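Local coordinates for protein N-acetylmuramoyl-L-alanine amidase (Clostridium intestinale URNW, PDB 6SRT) that probably cleaves the amide bond between N-acetylmuramic acid and L-alanine in bacterial cell-wall peptidoglycan, as a zinc-dependent endolysin amidase, at residues A[122-133]-A[161-169]. Numbering follows the deposited sequence.
Sequences MTSLIALSRYLM and EIKAKLNVK
L166 sits among I126, S129, R130 and M133 of helix 122-133. Its CD1 lies 3.7 Å from S129 CB and also meets the sulfur of M133, while its CD2 is lodged between R130 CB and I126, touching the I126 carbonyl O and, at 4.0 Å, I126 CG2. Further along, I126 lies across the root of K165: with both chi1 and chi2 near -60°, its CD1 turns in over the backbone of helix 159-165, 3.9 Å from I162 CA. M122, bent at chi2 (66°), closes the apolar layer at this end: in the modelled conformer its CE lies beside I162 CG1 and against the CG–CD end of E161. L125 CD1 and I162 CD1 touch more loosely, on the side facing the sheet, where both residues also rest on Y46. Inside this layer the S129 hydroxyl is satisfied twice, by Y46 OH and by L125 O; it reaches that carbonyl from the face opposite S129 N. This is the packing of the C-terminal helix of an Amidase_2/PGRP-type α/β domain against helix 119-136, which itself covers the mixed β-sheet carrying the zinc ligand H47. The helix segments cross at -52°, and N167, the first residue to leave helical angles after helix 159-165, has positive phi and makes a Schellman motif that brings V168 round, its CG2 meeting M133 CE at 3.6 Å.

The two ends toward solvent are more polar. At one, K165 and E161 form a salt bridge on the exposed surface. At the other, R130 folds back along L166, the L166 carbonyl oxygen lying at the guanidinium edge. R130 NH1 is hydrogen-bonded to N134 OD1, and a water accepting from NH2 passes a hydrogen bond on to N167 O.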
ATOM      1  N   MET A 122       2.940  12.123  -2.406  1.00 12.86           N
ATOM      2  CA  MET A 122       1.884  12.291  -3.420  0.50 14.41           C
ATOM      3  C   MET A 122       2.428  11.840  -4.787  1.00 13.14           C
ATOM      4  O   MET A 122       1.724  11.135  -5.520  1.00 14.62           O
ATOM      5  CB  MET A 122       1.396  13.736  -3.437  0.50 14.57           C
ATOM      6  CG  MET A 122       0.129  13.934  -4.228  0.50 15.18           C
ATOM      7  SD  MET A 122      -1.279  13.105  -3.505  0.50 17.18           S
ATOM      8  CE  MET A 122      -2.525  13.647  -4.671  0.50 16.82           C
ATOM      9  N   THR A 123       3.597  12.334  -5.168  1.00 14.10           N
ATOM     10  CA  THR A 123       4.214  11.977  -6.464  1.00 15.40           C
ATOM     11  C   THR A 123       4.320  10.460  -6.580  1.00 14.71           C
ATOM     12  O   THR A 123       3.948   9.911  -7.635  1.00 14.87           O
ATOM     13  CB  THR A 123       5.594  12.696  -6.607  1.00 16.94           C
ATOM     14  OG1 THR A 123       5.383  14.104  -6.609  1.00 20.29           O
ATOM     15  CG2 THR A 123       6.334  12.188  -7.826  1.00 19.78           C
ATOM     16  N   SER A 124       4.837   9.828  -5.541  1.00 12.79           N
ATOM     17  CA  SER A 124       5.022   8.368  -5.545  1.00 13.04           C
ATOM     18  C   SER A 124       3.651   7.673  -5.567  1.00 12.04           C
ATOM     19  O   SER A 124       3.484   6.627  -6.280  1.00 12.94           O
ATOM     20  CB  SER A 124       5.880   7.927  -4.424  1.00 13.34           C
ATOM     21  OG  SER A 124       7.175   8.391  -4.648  1.00 14.79           O
ATOM     22  N   LEU A 125       2.664   8.135  -4.804  1.00 12.78           N
ATOM     23  CA  LEU A 125       1.333   7.511  -4.792  1.00 11.88           C
ATOM     24  C   LEU A 125       0.770   7.525  -6.203  1.00 12.19           C
ATOM     25  O   LEU A 125       0.168   6.515  -6.662  1.00 12.95           O
ATOM     26  CB  LEU A 125       0.385   8.248  -3.828  1.00 11.75           C
ATOM     27  CG  LEU A 125       0.596   7.860  -2.363  1.00 11.77           C
ATOM     28  CD1 LEU A 125       0.063   8.912  -1.452  1.00 12.93           C
ATOM     29  CD2 LEU A 125      -0.047   6.487  -2.066  1.00 12.93           C
ATOM     30  N   ILE A 126       0.848   8.619  -6.929  1.00 12.74           N
ATOM     31  CA  ILE A 126       0.279   8.697  -8.279  1.00 13.91           C
ATOM     32  C   ILE A 126       1.057   7.771  -9.206  1.00 12.11           C
ATOM     33  O   ILE A 126       0.421   7.033  -9.996  1.00 14.31           O
ATOM     34  CB  ILE A 126       0.281  10.143  -8.786  1.00 14.13           C
ATOM     35  CG1 ILE A 126      -0.559  11.051  -7.910  1.00 14.91           C
ATOM     36  CG2 ILE A 126      -0.177  10.236 -10.229  1.00 15.49           C
ATOM     37  CD1 ILE A 126      -1.953  10.626  -7.712  1.00 19.61           C
ATOM     38  N   ALA A 127       2.376   7.840  -9.183  1.00 12.79           N
ATOM     39  CA  ALA A 127       3.167   7.057 -10.138  1.00 13.17           C
ATOM     40  C   ALA A 127       2.950   5.566  -9.878  1.00 12.35           C
ATOM     41  O   ALA A 127       2.785   4.778 -10.848  1.00 13.09           O
ATOM     42  CB  ALA A 127       4.602   7.414 -10.051  1.00 14.12           C
ATOM     43  N   LEU A 128       2.972   5.143  -8.646  1.00 12.15           N
ATOM     44  CA  LEU A 128       2.833   3.728  -8.330  1.00 11.61           C
ATOM     45  C   LEU A 128       1.402   3.271  -8.644  1.00 11.06           C
ATOM     46  O   LEU A 128       1.218   2.157  -9.204  1.00 11.57           O
ATOM     47  CB  LEU A 128       3.089   3.525  -6.830  1.00 11.39           C
ATOM     48  CG  LEU A 128       2.896   2.095  -6.324  1.00 11.80           C
ATOM     49  CD1 LEU A 128       3.851   1.118  -6.953  1.00 14.42           C
ATOM     50  CD2 LEU A 128       3.043   2.061  -4.797  1.00 11.80           C
ATOM     51  N   SER A 129       0.408   4.066  -8.291  1.00 11.12           N
ATOM     52  CA  SER A 129      -0.978   3.653  -8.597  1.00 11.07           C
ATOM     53  C   SER A 129      -1.177   3.506 -10.121  1.00 11.12           C
ATOM     54  O   SER A 129      -1.773   2.505 -10.531  1.00 11.80           O
ATOM     55  CB  SER A 129      -1.963   4.627  -8.008  1.00 11.04           C
ATOM     56  OG  SER A 129      -1.852   4.733  -6.593  1.00 11.88           O
ATOM     57  N   ARG A 130      -0.724   4.463 -10.894  1.00 11.20           N
ATOM     58  CA  ARG A 130      -0.915   4.370 -12.339  1.00 12.89           C
ATOM     59  C   ARG A 130      -0.195   3.138 -12.900  1.00 12.10           C
ATOM     60  O   ARG A 130      -0.696   2.427 -13.774  1.00 12.90           O
ATOM     61  CB  ARG A 130      -0.505   5.660 -13.017  1.00 12.67           C
ATOM     62  CG  ARG A 130      -0.514   5.635 -14.554  1.00 13.22           C
ATOM     63  CD  ARG A 130      -1.800   5.134 -15.141  1.00 14.32           C
ATOM     64  NE  ARG A 130      -3.003   5.876 -14.715  1.00 14.15           N
ATOM     65  CZ  ARG A 130      -4.243   5.422 -14.789  1.00 14.54           C
ATOM     66  NH1 ARG A 130      -4.473   4.177 -15.257  1.00 15.70           N
ATOM     67  NH2 ARG A 130      -5.273   6.175 -14.450  1.00 16.84           N
ATOM     68  N   TYR A 131       1.004   2.864 -12.402  1.00 11.57           N
ATOM     69  CA  TYR A 131       1.739   1.656 -12.797  1.00 13.07           C
ATOM     70  C   TYR A 131       0.896   0.388 -12.571  1.00 11.18           C
ATOM     71  O   TYR A 131       0.755  -0.458 -13.485  1.00 12.56           O
ATOM     72  CB  TYR A 131       3.077   1.573 -12.059  1.00 14.03           C
ATOM     73  CG  TYR A 131       3.666   0.176 -12.008  1.00 14.26           C
ATOM     74  CD1 TYR A 131       4.264  -0.459 -13.086  1.00 16.46           C
ATOM     75  CD2 TYR A 131       3.701  -0.481 -10.775  1.00 16.28           C
ATOM     76  CE1 TYR A 131       4.758  -1.777 -12.970  1.00 17.96           C
ATOM     77  CE2 TYR A 131       4.166  -1.740 -10.631  1.00 18.64           C
ATOM     78  CZ  TYR A 131       4.736  -2.361 -11.705  1.00 19.15           C
ATOM     79  OH  TYR A 131       5.210  -3.635 -11.527  1.00 24.13           O
ATOM     80  N   LEU A 132       0.334   0.245 -11.375  1.00 11.11           N
ATOM     81  CA  LEU A 132      -0.483  -0.929 -11.066  1.00 11.04           C
ATOM     82  C   LEU A 132      -1.766  -0.961 -11.861  1.00 11.27           C
ATOM     83  O   LEU A 132      -2.198  -2.038 -12.286  1.00 11.53           O
ATOM     84  CB  LEU A 132      -0.769  -0.977  -9.563  1.00 10.98           C
ATOM     85  CG  LEU A 132       0.447  -1.169  -8.649  1.00 11.19           C
ATOM     86  CD1 LEU A 132       0.038  -0.961  -7.198  1.00 12.38           C
ATOM     87  CD2 LEU A 132       1.097  -2.526  -8.834  1.00 12.18           C
ATOM     88  N   MET A 133      -2.374   0.215 -12.000  1.00 11.26           N
ATOM     89  CA  MET A 133      -3.654   0.265 -12.740  1.00 11.73           C
ATOM     90  C   MET A 133      -3.471  -0.183 -14.188  1.00 11.48           C
ATOM     91  O   MET A 133      -4.280  -0.955 -14.722  1.00 12.95           O
ATOM     92  CB  MET A 133      -4.210   1.672 -12.678  1.00 12.46           C
ATOM     93  CG  MET A 133      -4.707   2.076 -11.301  1.00 13.07           C
ATOM     94  SD  MET A 133      -4.966   3.806 -11.084  1.00 15.89           S
ATOM     95  CE  MET A 133      -6.537   3.996 -11.928  1.00 18.49           C
ATOM     96  N   GLU A 161      -8.192  13.785  -4.271  1.00 14.74           N
ATOM     97  CA  GLU A 161      -7.163  14.345  -5.179  1.00 14.99           C
ATOM     98  C   GLU A 161      -6.439  13.245  -5.946  1.00 13.11           C
ATOM     99  O   GLU A 161      -6.167  13.419  -7.133  1.00 15.02           O
ATOM    100  CB  GLU A 161      -6.145  15.152  -4.385  1.00 17.06           C
ATOM    101  CG  GLU A 161      -5.073  15.851  -5.229  1.00 24.26           C
ATOM    102  CD  GLU A 161      -4.039  16.653  -4.444  1.00 29.09           C
ATOM    103  OE1 GLU A 161      -4.169  16.692  -3.194  1.00 29.63           O
ATOM    104  OE2 GLU A 161      -3.079  17.126  -5.086  1.00 38.96           O
ATOM    105  N   ILE A 162      -6.137  12.116  -5.306  1.00 13.16           N
ATOM    106  CA  ILE A 162      -5.483  10.970  -5.998  1.00 12.61           C
ATOM    107  C   ILE A 162      -6.415  10.532  -7.111  1.00 12.14           C
ATOM    108  O   ILE A 162      -5.963  10.329  -8.243  1.00 13.16           O
ATOM    109  CB  ILE A 162      -5.183   9.900  -4.936  1.00 13.84           C
ATOM    110  CG1 ILE A 162      -3.993  10.303  -4.089  1.00 14.22           C
ATOM    111  CG2 ILE A 162      -4.906   8.564  -5.631  1.00 15.29           C
ATOM    112  CD1 ILE A 162      -3.791   9.476  -2.893  1.00 16.06           C
ATOM    113  N   LYS A 163      -7.693  10.337  -6.803  1.00 12.75           N
ATOM    114  CA  LYS A 163      -8.635   9.831  -7.838  1.00 15.00           C
ATOM    115  C   LYS A 163      -8.696  10.845  -8.983  1.00 13.81           C
ATOM    116  O   LYS A 163      -8.730  10.450 -10.172  1.00 15.54           O
ATOM    117  CB  LYS A 163     -10.033   9.584  -7.288  1.00 14.31           C
ATOM    118  CG  LYS A 163     -10.171   8.392  -6.362  1.00 17.98           C
ATOM    119  CD  LYS A 163     -11.575   8.181  -5.794  1.00 24.17           C
ATOM    120  CE  LYS A 163     -12.628   7.967  -6.826  1.00 34.08           C
ATOM    121  NZ  LYS A 163     -13.876   7.524  -6.181  1.00 54.11           N
ATOM    122  N   ALA A 164      -8.712  12.129  -8.686  1.00 14.78           N
ATOM    123  CA  ALA A 164      -8.794  13.176  -9.720  1.00 15.94           C
ATOM    124  C   ALA A 164      -7.562  13.140 -10.627  1.00 14.73           C
ATOM    125  O   ALA A 164      -7.728  13.149 -11.879  1.00 17.66           O
ATOM    126  CB  ALA A 164      -9.000  14.531  -9.102  1.00 18.86           C
ATOM    127  N   LYS A 165      -6.352  13.047 -10.058  1.00 14.80           N
ATOM    128  CA  LYS A 165      -5.135  12.993 -10.858  1.00 14.81           C
ATOM    129  C   LYS A 165      -5.091  11.731 -11.712  1.00 13.77           C
ATOM    130  O   LYS A 165      -4.522  11.794 -12.800  1.00 15.74           O
ATOM    131  CB  LYS A 165      -3.930  13.075  -9.951  1.00 15.76           C
ATOM    132  CG  LYS A 165      -3.734  14.478  -9.382  1.00 20.65           C
ATOM    133  CD  LYS A 165      -2.606  14.673  -8.436  1.00 28.56           C
ATOM    134  CE  LYS A 165      -2.224  16.147  -8.363  1.00 36.47           C
ATOM    135  NZ  LYS A 165      -1.176  16.406  -7.346  1.00 46.37           N
ATOM    136  N   LEU A 166      -5.632  10.642 -11.215  1.00 13.03           N
ATOM    137  CA  LEU A 166      -5.652   9.369 -11.973  1.00 12.32           C
ATOM    138  C   LEU A 166      -6.850   9.249 -12.895  1.00 13.36           C
ATOM    139  O   LEU A 166      -6.972   8.225 -13.576  1.00 14.98           O
ATOM    140  CB  LEU A 166      -5.601   8.241 -10.965  1.00 12.46           C
ATOM    141  CG  LEU A 166      -4.309   8.121 -10.192  1.00 12.04           C
ATOM    142  CD1 LEU A 166      -4.446   7.185  -8.990  1.00 13.31           C
ATOM    143  CD2 LEU A 166      -3.151   7.636 -11.064  1.00 13.26           C
ATOM    144  N   ASN A 167      -7.734  10.231 -12.916  1.00 14.56           N
ATOM    145  CA  ASN A 167      -8.924  10.223 -13.794  1.00 15.91           C
ATOM    146  C   ASN A 167      -9.813   9.036 -13.437  1.00 15.68           C
ATOM    147  O   ASN A 167     -10.317   8.353 -14.370  1.00 19.58           O
ATOM    148  CB  ASN A 167      -8.547  10.233 -15.275  1.00 17.40           C
ATOM    149  CG  ASN A 167      -9.756  10.467 -16.172  1.00 19.16           C
ATOM    150  OD1 ASN A 167     -10.697  11.175 -15.787  1.00 22.79           O
ATOM    151  ND2 ASN A 167      -9.720   9.908 -17.349  1.00 23.60           N
ATOM    152  N   VAL A 168     -10.068   8.825 -12.158  1.00 16.36           N
ATOM    153  CA  VAL A 168     -10.993   7.775 -11.678  1.00 18.00           C
ATOM    154  C   VAL A 168     -12.191   8.460 -11.043  1.00 18.39           C
ATOM    155  O   VAL A 168     -11.988   9.305 -10.195  1.00 21.14           O
ATOM    156  CB  VAL A 168     -10.274   7.015 -10.537  1.00 22.40           C
ATOM    157  CG1 VAL A 168     -11.225   6.154  -9.758  1.00 21.83           C
ATOM    158  CG2 VAL A 168      -9.210   6.205 -11.116  1.00 26.89           C
ATOM    159  N   LYS A 169     -13.392   8.015 -11.360  1.00 24.03           N
ATOM    160  CA  LYS A 169     -14.622   8.681 -10.868  1.00 24.07           C
ATOM    161  C   LYS A 169     -15.198   7.956  -9.659  1.00 28.18           C
ATOM    162  O   LYS A 169     -16.036   8.501  -8.918  1.00 52.75           O
ATOM    163  CB  LYS A 169     -15.694   8.643 -11.954  1.00 26.25           C
ATOM    164  CG  LYS A 169     -15.371   9.319 -13.269  1.00 38.34           C
ATOM    165  CD  LYS A 169     -15.826  10.758 -13.378  1.00 53.50           C
ATOM    166  CE  LYS A 169     -15.910  11.227 -14.813  1.00 64.26           C
ATOM    167  NZ  LYS A 169     -14.654  10.944 -15.556  1.00 64.56           N
ATOM    168  OXT LYS A 169     -14.893   6.835  -9.430  1.00 42.51           O
TER
HETATM  169  O   HOH W   1      -8.329   6.243 -15.004  1.00 28.10           O